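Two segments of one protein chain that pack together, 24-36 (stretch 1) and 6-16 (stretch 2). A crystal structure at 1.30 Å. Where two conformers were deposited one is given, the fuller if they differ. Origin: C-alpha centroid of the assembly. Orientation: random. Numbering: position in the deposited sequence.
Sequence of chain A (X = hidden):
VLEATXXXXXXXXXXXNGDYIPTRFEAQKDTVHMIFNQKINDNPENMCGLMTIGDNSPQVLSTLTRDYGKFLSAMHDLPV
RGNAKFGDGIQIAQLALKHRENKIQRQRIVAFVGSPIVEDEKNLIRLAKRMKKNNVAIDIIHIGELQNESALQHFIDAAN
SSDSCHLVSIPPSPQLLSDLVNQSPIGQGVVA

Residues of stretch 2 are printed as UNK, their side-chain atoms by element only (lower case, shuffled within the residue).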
# COMPACT_ATOMS: atom_id res chain seq x y z
N ARG A 24 -6.54 13.46 3.32
CA ARG A 24 -5.61 12.45 2.85
C ARG A 24 -6.06 11.07 3.27
O ARG A 24 -6.07 10.16 2.46
CB ARG A 24 -4.22 12.72 3.39
CG ARG A 24 -3.55 13.92 2.80
CD ARG A 24 -2.11 14.04 3.35
NE ARG A 24 -1.49 15.30 2.95
CZ ARG A 24 -0.25 15.66 3.23
NH1 ARG A 24 0.57 14.85 3.88
NH2 ARG A 24 0.18 16.84 2.82
N PHE A 25 -6.43 10.91 4.53
CA PHE A 25 -6.82 9.60 5.00
C PHE A 25 -8.00 9.04 4.22
O PHE A 25 -7.99 7.87 3.81
CB PHE A 25 -7.15 9.60 6.48
CG PHE A 25 -7.48 8.24 6.96
CD1 PHE A 25 -6.47 7.32 7.23
CD2 PHE A 25 -8.78 7.80 6.99
CE1 PHE A 25 -6.75 6.02 7.58
CE2 PHE A 25 -9.08 6.49 7.36
CZ PHE A 25 -8.06 5.61 7.66
N GLU A 26 -9.03 9.86 4.04
CA GLU A 26 -10.26 9.41 3.41
C GLU A 26 -10.10 9.20 1.91
O GLU A 26 -10.74 8.34 1.31
CB GLU A 26 -11.38 10.40 3.70
CG GLU A 26 -11.89 10.30 5.13
CD GLU A 26 -12.58 8.97 5.38
OE1 GLU A 26 -13.31 8.51 4.48
OE2 GLU A 26 -12.39 8.38 6.47
N ALA A 27 -9.24 10.01 1.32
CA ALA A 27 -8.82 9.85 -0.06
C ALA A 27 -8.20 8.51 -0.35
O ALA A 27 -8.45 7.83 -1.34
CB ALA A 27 -8.03 11.01 -0.57
N GLN A 28 -7.33 8.16 0.58
CA GLN A 28 -6.64 6.89 0.56
C GLN A 28 -7.66 5.77 0.70
O GLN A 28 -7.60 4.76 -0.00
CB GLN A 28 -5.59 6.88 1.70
CG GLN A 28 -5.21 5.54 2.21
CD GLN A 28 -4.34 5.68 3.41
OE1 GLN A 28 -3.14 5.47 3.33
NE2 GLN A 28 -4.93 6.07 4.53
N LYS A 29 -8.56 5.91 1.67
CA LYS A 29 -9.56 4.85 1.95
C LYS A 29 -10.38 4.44 0.71
O LYS A 29 -10.60 3.25 0.46
CB LYS A 29 -10.48 5.27 3.09
CG LYS A 29 -11.31 4.16 3.68
CD LYS A 29 -12.21 4.69 4.78
CE LYS A 29 -13.06 3.60 5.40
NZ LYS A 29 -14.13 4.19 6.25
N ASP A 30 -10.78 5.42 -0.10
CA ASP A 30 -11.49 5.13 -1.36
C ASP A 30 -10.56 4.42 -2.38
O ASP A 30 -10.98 3.54 -3.13
CB ASP A 30 -12.04 6.41 -2.00
CG ASP A 30 -13.27 6.97 -1.28
OD1 ASP A 30 -13.66 6.44 -0.22
OD2 ASP A 30 -13.86 7.95 -1.79
N THR A 31 -9.29 4.79 -2.40
CA THR A 31 -8.30 4.18 -3.29
C THR A 31 -8.04 2.70 -2.92
O THR A 31 -7.82 1.85 -3.79
CB THR A 31 -7.01 4.98 -3.25
OG1 THR A 31 -7.33 6.34 -3.51
CG2 THR A 31 -6.05 4.49 -4.28
N VAL A 32 -8.08 2.38 -1.63
CA VAL A 32 -7.91 1.00 -1.18
C VAL A 32 -8.95 0.09 -1.84
O VAL A 32 -8.64 -1.02 -2.28
CB VAL A 32 -8.02 0.92 0.37
CG1 VAL A 32 -8.08 -0.54 0.85
CG2 VAL A 32 -6.82 1.63 1.02
N HIS A 33 -10.19 0.55 -1.92
CA HIS A 33 -11.25 -0.27 -2.47
C HIS A 33 -10.95 -0.58 -3.93
O HIS A 33 -11.17 -1.69 -4.42
CB HIS A 33 -12.62 0.41 -2.29
CG HIS A 33 -13.78 -0.52 -2.39
ND1 HIS A 33 -15.07 -0.17 -2.02
CD2 HIS A 33 -13.89 -1.80 -2.77
CE1 HIS A 33 -15.89 -1.21 -2.20
NE2 HIS A 33 -15.18 -2.23 -2.67
N MET A 34 -10.44 0.42 -4.65
CA MET A 34 -10.09 0.24 -6.05
C MET A 34 -8.98 -0.78 -6.25
O MET A 34 -9.08 -1.64 -7.12
CB MET A 34 -9.76 1.62 -6.67
CG MET A 34 -9.32 1.61 -8.12
SD MET A 34 -7.61 1.13 -8.43
CE MET A 34 -6.73 2.44 -7.60
N ILE A 35 -7.93 -0.69 -5.44
CA ILE A 35 -6.80 -1.63 -5.50
C ILE A 35 -7.30 -3.05 -5.19
O ILE A 35 -6.97 -4.02 -5.88
CB ILE A 35 -5.71 -1.23 -4.49
CG1 ILE A 35 -5.08 0.11 -4.85
CG2 ILE A 35 -4.61 -2.30 -4.45
CD1 ILE A 35 -4.39 0.14 -6.19
N PHE A 36 -8.06 -3.18 -4.11
CA PHE A 36 -8.72 -4.42 -3.73
C PHE A 36 -9.45 -5.10 -4.85
O PHE A 36 -9.25 -6.27 -5.16
CB PHE A 36 -9.54 -4.25 -2.46
CG PHE A 36 -10.12 -5.51 -1.90
CD1 PHE A 36 -9.51 -6.13 -0.81
CD2 PHE A 36 -11.28 -6.06 -2.41
CE1 PHE A 36 -10.06 -7.26 -0.23
CE2 PHE A 36 -11.82 -7.21 -1.84
CZ PHE A 36 -11.22 -7.79 -0.76
N UNK A 6 -0.72 -7.42 0.38
CA UNK A 6 -0.95 -6.68 1.61
C UNK A 6 -1.03 -5.20 1.27
O UNK A 6 -0.08 -4.64 0.70
s UNK A 6 -1.27 -8.82 4.10
c UNK A 6 0.16 -6.90 2.64
c UNK A 6 0.21 -8.32 3.23
c UNK A 6 -1.39 -7.65 5.35
N UNK A 7 -2.16 -4.59 1.61
CA UNK A 7 -2.40 -3.17 1.41
C UNK A 7 -2.15 -2.45 2.73
O UNK A 7 -2.75 -2.77 3.74
c UNK A 7 -4.05 -3.65 -0.47
c UNK A 7 -5.46 -3.68 -0.99
c UNK A 7 -3.84 -2.90 0.86
c UNK A 7 -3.99 -1.42 0.67
N UNK A 8 -1.22 -1.50 2.70
CA UNK A 8 -0.76 -0.79 3.87
C UNK A 8 -1.23 0.65 3.80
O UNK A 8 -0.84 1.40 2.89
c UNK A 8 0.78 -0.79 3.92
c UNK A 8 1.43 -2.02 4.56
c UNK A 8 0.92 -3.34 3.96
c UNK A 8 2.95 -1.96 4.42
N UNK A 9 -2.07 1.03 4.75
CA UNK A 9 -2.60 2.39 4.81
C UNK A 9 -1.84 3.21 5.83
O UNK A 9 -1.42 2.71 6.88
c UNK A 9 -4.53 1.77 6.42
c UNK A 9 -4.13 2.44 5.09
c UNK A 9 -5.95 2.04 6.76
c UNK A 9 -4.87 1.82 3.90
N UNK A 10 -1.64 4.47 5.49
CA UNK A 10 -1.05 5.44 6.39
C UNK A 10 -2.17 6.06 7.22
O UNK A 10 -3.04 6.77 6.69
c UNK A 10 0.56 7.44 6.39
o UNK A 10 1.51 8.01 5.81
c UNK A 10 -0.27 6.47 5.56
o UNK A 10 0.28 7.63 7.59
N UNK A 11 -2.17 5.76 8.51
CA UNK A 11 -3.10 6.39 9.46
C UNK A 11 -2.35 7.25 10.47
O UNK A 11 -2.76 7.34 11.64
c UNK A 11 -3.17 4.42 11.05
c UNK A 11 -3.97 5.36 10.18
n UNK A 11 -3.75 3.99 12.17
o UNK A 11 -2.05 4.06 10.70
N UNK A 12 -1.27 7.91 10.02
CA UNK A 12 -0.55 8.86 10.85
C UNK A 12 -1.26 10.21 10.92
O UNK A 12 -2.19 10.49 10.15
o UNK A 12 0.91 9.91 9.21
c UNK A 12 0.88 9.08 10.35
N UNK A 13 -0.80 11.07 11.83
CA UNK A 13 -1.36 12.40 11.98
C UNK A 13 -1.21 13.25 10.70
O UNK A 13 -1.98 14.17 10.50
o UNK A 13 0.75 14.44 15.17
c UNK A 13 0.76 13.38 13.04
c UNK A 13 1.42 13.82 14.31
o UNK A 13 2.62 13.56 14.46
c UNK A 13 -0.73 13.13 13.18
N UNK A 14 -0.26 12.89 9.84
CA UNK A 14 -0.06 13.62 8.59
C UNK A 14 -1.26 13.47 7.64
O UNK A 14 -1.44 14.26 6.73
c UNK A 14 2.44 13.53 8.65
c UNK A 14 2.91 12.99 9.81
c UNK A 14 3.37 15.49 7.24
c UNK A 14 5.35 15.57 9.26
c UNK A 14 4.30 14.65 9.30
n UNK A 14 4.03 13.66 10.20
c UNK A 14 1.22 13.13 7.90
c UNK A 14 3.31 14.59 8.30
c UNK A 14 4.40 16.42 7.21
c UNK A 14 5.37 16.45 8.21
N UNK A 15 -2.07 12.45 7.87
CA UNK A 15 -3.15 12.12 6.97
C UNK A 15 -4.44 12.90 7.30
O UNK A 15 -5.41 12.78 6.60
s UNK A 15 -1.71 10.09 4.80
c UNK A 15 -3.38 10.59 6.99
c UNK A 15 -2.94 9.09 3.97
c UNK A 15 -2.14 9.82 6.55
N UNK A 16 -4.39 13.65 8.41
CA UNK A 16 -5.43 14.59 8.79
C UNK A 16 -5.06 15.91 8.13
O UNK A 16 -4.66 16.88 8.76
c UNK A 16 -5.51 14.78 10.30
c UNK A 16 -6.74 15.60 10.66
c UNK A 16 -5.27 13.52 12.53
c UNK A 16 -5.55 13.43 11.02

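Position 6 lies in a strand, already under way, that runs antiparallel to helix 24-36, at an angle of 171° between their directions. Its side chain is an unbranched run of two carbons, a sulfur and a terminal carbon, out of reach of the helix; a thioether of this kind is Met6. Position 7 carries four carbons, forked at the first, with one arm two carbons long, and it points toward the helix among Val32, Ile35 and Phe36. This is Ile7. Its CD1 lies 3.8 Å from Ile35 CG2 and 4.4 Å from Phe36 CB, while its CG2 is 4.2 Å from Val32 CG2.

At position 8 there are again four carbons, but the fork falls at the second, which identifies Leu8; the alternation of the strand turns it away from the helix. Position 9, back on the helix side, has four carbons forked at the first and one longer arm, and touches Phe25, Gln28 and Val32. It is Ile9, with CG2 3.5 Å from Val32 CG2 and CD1 4.1 Å from Phe25 CE1.

Position 10 has two side-chain carbons, the second bearing two oxygens, hence a short carboxylate, Asp10. Its backbone is held at both polar atoms by one side chain, since Asp10 N donates to Gln28 OE1 (2.8 Å) and Gln28 NE2 donates to Asp10 O (3.0 Å). That same carbonyl oxygen, Asp10 O, lies at the edge of the Phe25 ring, 3.5 Å from Phe25 CD1. Position 11 has two carbons, the second carrying one oxygen and one nitrogen, the amide of Asn11; its CB is 3.9 Å from Phe25 CE1, and its amide is satisfied elsewhere in the structure.

Position 12 has one carbon and one oxygen and makes no contact with the helix. It is Ser12, whose N and OG both donate to Asp10 OD1, each at 2.9 Å, bracing the turn. Three carbons with two oxygens on the third mark position 13 as Glu13, exposed and out of reach. Position 14 bears fused five- and six-membered rings with eight carbons and one nitrogen, the indole of Trp14; Arg24 NH1 lies at the ring edge, and Arg24 CD is 3.5 Å from Trp14 O.

Position 15 repeats the unbranched carbon, carbon, sulfur, carbon pattern and lies against Arg24, Phe25 and Gln28. This is Met15, its CE 3.9 Å from Arg24 CB and 3.7 Å from Gln28 NE2. Position 16, with four carbons forked at the first and one longer arm, points away and is Ile16.

The contact thus combines two modes. Along the strand, Ile7 and Ile9 pack on Val32 and its neighbours, burying an apolar seam. Beyond it, polar bonds fix the loop: Gln28 pairs with the Asp10 backbone as another strand might, and Phe25 N donates to Met15 O at 3.0 Å, tying the start of this helical stretch to the 3-10 segment.

Stretch 2, residues 6-16: MILIDNSEWMI
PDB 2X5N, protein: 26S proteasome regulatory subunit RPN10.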